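Side-chain contact in tudor and KH domain-containing protein homolog (Bombyx mori, PDB 5VQH), which takes part in primary piRNA biogenesis, using its Tudor domain to bind symmetrically methylated Siwi and Ago3 and so help repress transposable elements in the germline: residues E57-K62 against G87-A92. Residues are numbered along the deposited sequence; the frame is centred on the assembly and turned at random.
With 2MR (n3, n4-dimethylarginine), chain C.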
ATOM      1  N   GLU A  57     -15.481  -4.296 -14.438  1.00 41.65           N
ATOM      2  CA  GLU A  57     -16.583  -4.594 -15.367  1.00 42.36           C
ATOM      3  C   GLU A  57     -17.442  -5.725 -14.749  1.00 41.03           C
ATOM      4  O   GLU A  57     -18.671  -5.687 -14.772  1.00 43.49           O
ATOM      5  CB  GLU A  57     -16.077  -4.966 -16.783  1.00 40.68           C
ATOM      6  N   TYR A  58     -16.774  -6.700 -14.153  1.00 38.35           N
ATOM      7  CA  TYR A  58     -17.425  -7.918 -13.678  1.00 36.65           C
ATOM      8  C   TYR A  58     -18.291  -7.661 -12.436  1.00 35.00           C
ATOM      9  O   TYR A  58     -19.511  -7.901 -12.446  1.00 30.82           O
ATOM     10  CB  TYR A  58     -16.357  -8.964 -13.395  1.00 35.94           C
ATOM     11  CG  TYR A  58     -16.882 -10.284 -12.951  1.00 35.63           C
ATOM     12  CD1 TYR A  58     -17.432 -11.164 -13.848  1.00 37.31           C
ATOM     13  CD2 TYR A  58     -16.805 -10.667 -11.619  1.00 37.27           C
ATOM     14  CE1 TYR A  58     -17.922 -12.404 -13.437  1.00 39.70           C
ATOM     15  CE2 TYR A  58     -17.294 -11.897 -11.185  1.00 36.96           C
ATOM     16  CZ  TYR A  58     -17.856 -12.770 -12.096  1.00 38.80           C
ATOM     17  OH  TYR A  58     -18.337 -13.987 -11.672  1.00 35.71           O
ATOM     18  N   TYR A  59     -17.667  -7.158 -11.380  1.00 33.66           N
ATOM     19  CA  TYR A  59     -18.385  -6.934 -10.115  1.00 34.80           C
ATOM     20  C   TYR A  59     -19.386  -5.751 -10.211  1.00 33.07           C
ATOM     21  O   TYR A  59     -20.118  -5.457  -9.284  1.00 31.74           O
ATOM     22  CB  TYR A  59     -17.404  -6.766  -8.936  1.00 31.58           C
ATOM     23  CG  TYR A  59     -16.713  -8.071  -8.526  1.00 32.28           C
ATOM     24  CD1 TYR A  59     -17.391  -9.045  -7.813  1.00 33.39           C
ATOM     25  CD2 TYR A  59     -15.369  -8.312  -8.813  1.00 32.10           C
ATOM     26  CE1 TYR A  59     -16.767 -10.210  -7.410  1.00 31.22           C
ATOM     27  CE2 TYR A  59     -14.751  -9.480  -8.434  1.00 30.62           C
ATOM     28  CZ  TYR A  59     -15.455 -10.432  -7.729  1.00 33.22           C
ATOM     29  OH  TYR A  59     -14.855 -11.633  -7.336  1.00 34.00           O
ATOM     30  N   SER A  60     -19.431  -5.095 -11.346  1.00 34.57           N
ATOM     31  CA  SER A  60     -20.353  -3.985 -11.507  1.00 39.17           C
ATOM     32  C   SER A  60     -21.700  -4.492 -11.988  1.00 40.22           C
ATOM     33  O   SER A  60     -22.663  -3.736 -12.026  1.00 37.01           O
ATOM     34  CB  SER A  60     -19.784  -2.944 -12.480  1.00 41.77           C
ATOM     35  OG  SER A  60     -18.792  -2.157 -11.819  1.00 40.81           O
ATOM     36  N   LYS A  61     -21.771  -5.768 -12.332  1.00 40.36           N
ATOM     37  CA  LYS A  61     -23.042  -6.396 -12.597  1.00 43.86           C
ATOM     38  C   LYS A  61     -23.588  -7.139 -11.402  1.00 43.28           C
ATOM     39  O   LYS A  61     -22.907  -7.995 -10.826  1.00 39.15           O
ATOM     40  CB  LYS A  61     -22.904  -7.418 -13.700  1.00 52.78           C
ATOM     41  CG  LYS A  61     -22.483  -6.854 -15.033  1.00 58.06           C
ATOM     42  CD  LYS A  61     -22.193  -8.017 -15.976  1.00 64.01           C
ATOM     43  CE  LYS A  61     -21.799  -7.534 -17.360  1.00 68.57           C
ATOM     44  NZ  LYS A  61     -20.983  -6.288 -17.314  1.00 72.46           N
ATOM     45  N   LYS A  62     -24.866  -6.869 -11.111  1.00 46.88           N
ATOM     46  CA  LYS A  62     -25.633  -7.537 -10.056  1.00 46.86           C
ATOM     47  C   LYS A  62     -25.563  -9.057 -10.148  1.00 46.11           C
ATOM     48  O   LYS A  62     -25.304  -9.737  -9.148  1.00 53.57           O
ATOM     49  CB  LYS A  62     -27.113  -7.078 -10.078  1.00 46.84           C
ATOM     50  N   GLY A  87     -15.098   4.339  -7.106  1.00 42.23           N
ATOM     51  CA  GLY A  87     -16.116   3.342  -7.404  1.00 40.49           C
ATOM     52  C   GLY A  87     -15.651   2.135  -8.198  1.00 39.60           C
ATOM     53  O   GLY A  87     -16.461   1.461  -8.762  1.00 38.88           O
ATOM     54  N   ARG A  88     -14.356   1.841  -8.237  1.00 41.07           N
ATOM     55  CA  ARG A  88     -13.856   0.630  -8.920  1.00 40.94           C
ATOM     56  C   ARG A  88     -13.523  -0.513  -7.928  1.00 39.91           C
ATOM     57  O   ARG A  88     -13.386  -0.291  -6.711  1.00 37.60           O
ATOM     58  CB  ARG A  88     -12.618   0.977  -9.766  1.00 45.80           C
ATOM     59  CG  ARG A  88     -12.831   2.075 -10.807  1.00 49.61           C
ATOM     60  CD  ARG A  88     -11.590   2.275 -11.654  1.00 54.75           C
ATOM     61  NE  ARG A  88     -11.677   3.412 -12.586  1.00 62.51           N
ATOM     62  CZ  ARG A  88     -11.218   4.649 -12.351  1.00 64.92           C
ATOM     63  NH1 ARG A  88     -10.655   4.977 -11.189  1.00 64.66           N
ATOM     64  NH2 ARG A  88     -11.328   5.584 -13.290  1.00 63.66           N
ATOM     65  N   TRP A  89     -13.399  -1.732  -8.452  1.00 36.56           N
ATOM     66  CA  TRP A  89     -13.224  -2.923  -7.620  1.00 34.25           C
ATOM     67  C   TRP A  89     -11.767  -3.329  -7.503  1.00 35.87           C
ATOM     68  O   TRP A  89     -11.010  -3.341  -8.491  1.00 35.53           O
ATOM     69  CB  TRP A  89     -14.063  -4.102  -8.162  1.00 36.13           C
ATOM     70  CG  TRP A  89     -15.546  -3.904  -7.926  1.00 35.75           C
ATOM     71  CD1 TRP A  89     -16.411  -3.188  -8.697  1.00 38.25           C
ATOM     72  CD2 TRP A  89     -16.308  -4.370  -6.817  1.00 35.43           C
ATOM     73  NE1 TRP A  89     -17.672  -3.196  -8.152  1.00 36.70           N
ATOM     74  CE2 TRP A  89     -17.635  -3.917  -6.995  1.00 35.52           C
ATOM     75  CE3 TRP A  89     -16.007  -5.136  -5.694  1.00 33.87           C
ATOM     76  CZ2 TRP A  89     -18.635  -4.194  -6.097  1.00 31.82           C
ATOM     77  CZ3 TRP A  89     -17.001  -5.408  -4.822  1.00 33.29           C
ATOM     78  CH2 TRP A  89     -18.306  -4.939  -5.026  1.00 31.23           C
ATOM     79  N   TYR A  90     -11.389  -3.707  -6.281  1.00 33.67           N
ATOM     80  CA  TYR A  90     -10.001  -3.980  -5.929  1.00 29.64           C
ATOM     81  C   TYR A  90      -9.906  -5.220  -5.027  1.00 29.05           C
ATOM     82  O   TYR A  90     -10.883  -5.685  -4.422  1.00 30.06           O
ATOM     83  CB  TYR A  90      -9.388  -2.742  -5.260  1.00 28.48           C
ATOM     84  CG  TYR A  90      -9.352  -1.540  -6.169  1.00 29.83           C
ATOM     85  CD1 TYR A  90      -8.340  -1.391  -7.087  1.00 32.01           C
ATOM     86  CD2 TYR A  90     -10.344  -0.560  -6.136  1.00 30.09           C
ATOM     87  CE1 TYR A  90      -8.297  -0.307  -7.947  1.00 31.27           C
ATOM     88  CE2 TYR A  90     -10.316   0.530  -7.002  1.00 29.02           C
ATOM     89  CZ  TYR A  90      -9.271   0.652  -7.907  1.00 30.19           C
ATOM     90  OH  TYR A  90      -9.154   1.705  -8.809  1.00 28.60           O
ATOM     91  N   ARG A  91      -8.717  -5.772  -4.971  1.00 27.29           N
ATOM     92  CA  ARG A  91      -8.437  -6.867  -4.112  1.00 27.05           C
ATOM     93  C   ARG A  91      -7.999  -6.244  -2.814  1.00 28.63           C
ATOM     94  O   ARG A  91      -7.082  -5.399  -2.803  1.00 31.34           O
ATOM     95  CB  ARG A  91      -7.316  -7.731  -4.675  1.00 26.54           C
ATOM     96  CG  ARG A  91      -7.592  -8.252  -6.062  1.00 27.64           C
ATOM     97  CD  ARG A  91      -6.525  -9.218  -6.599  1.00 28.59           C
ATOM     98  NE  ARG A  91      -5.164  -8.697  -6.734  1.00 27.14           N
ATOM     99  CZ  ARG A  91      -4.118  -9.430  -7.130  1.00 26.41           C
ATOM    100  NH1 ARG A  91      -4.261 -10.728  -7.433  1.00 26.90           N
ATOM    101  NH2 ARG A  91      -2.914  -8.891  -7.206  1.00 24.06           N
ATOM    102  N   ALA A  92      -8.639  -6.666  -1.723  1.00 27.50           N
ATOM    103  CA  ALA A  92      -8.316  -6.156  -0.406  1.00 26.93           C
ATOM    104  C   ALA A  92      -8.323  -7.288   0.609  1.00 29.83           C
ATOM    105  O   ALA A  92      -8.957  -8.319   0.396  1.00 28.79           O
ATOM    106  CB  ALA A  92      -9.332  -5.129  -0.024  1.00 25.96           C
TER
HETATM  107  N   2MR C 501      -7.034   6.456  -9.971  1.00 78.06           N
HETATM  108  CA  2MR C 501      -8.094   6.191  -8.980  1.00 77.09           C
HETATM  109  CB  2MR C 501      -7.540   5.280  -7.889  1.00 68.19           C
HETATM  110  CG  2MR C 501      -6.790   4.069  -8.440  1.00 60.15           C
HETATM  111  CD  2MR C 501      -6.825   3.007  -7.357  1.00 50.43           C
HETATM  112  NE  2MR C 501      -6.086   3.474  -6.211  1.00 43.78           N
HETATM  113  CZ  2MR C 501      -6.168   2.849  -5.058  1.00 42.11           C
HETATM  114  NH1 2MR C 501      -6.931   1.861  -4.973  1.00 39.95           N
HETATM  115  CQ1 2MR C 501      -7.139   1.048  -3.794  1.00 41.64           C
HETATM  116  NH2 2MR C 501      -5.467   3.260  -4.001  1.00 44.60           N
HETATM  117  CQ2 2MR C 501      -4.581   4.415  -4.017  1.00 41.09           C
HETATM  118  C   2MR C 501      -8.696   7.418  -8.307  1.00 79.86           C
HETATM  119  O   2MR C 501      -9.395   7.335  -7.280  1.00 72.29           O
HETATM  120  OXT 2MR C 501      -8.524   8.554  -8.762  1.00 89.55           O
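The CB of Tyr59 sits over the middle of the Trp89 indole, 3.4 Å from the centroid of the five-membered ring and only 10° off its normal, a CH-pi contact. With CG of Tyr59 beside its backbone N (chi1 -72°), the phenol turns away from this point; its plane is tilted 31° from the six-membered ring of Trp89, an oblique pairing with centroids 5.2 Å apart. The phenol runs on to Leu130 and Leu134, and its hydroxyl is hydrogen-bonded to the backbone at Glu129 and Arg131. At the indole's edge Ser60 OG comes no nearer than 4.0 Å to Trp89 NE1, being bonded instead to Thr56 O. Trp89 also packs on Ala80 and Val82 of the adjacent strand, so an alanine in its place would probably leave the Tyr59 methylene without its aromatic platform and open a gap between helix and sheet. In Tyr90, whose CB points away from residues 57-62, the ring has NH1 of the dimethylarginine 3.8 Å above its centre; Asp118 OD2 is hydrogen-bonded to the ligand. Neighbours on strand 89-98, Trp89 thus packs against Tyr59 while Tyr90, with Phe83, Tyr113 and Tyr116, lines the aromatic dimethylarginine pocket of the extended Tudor domain.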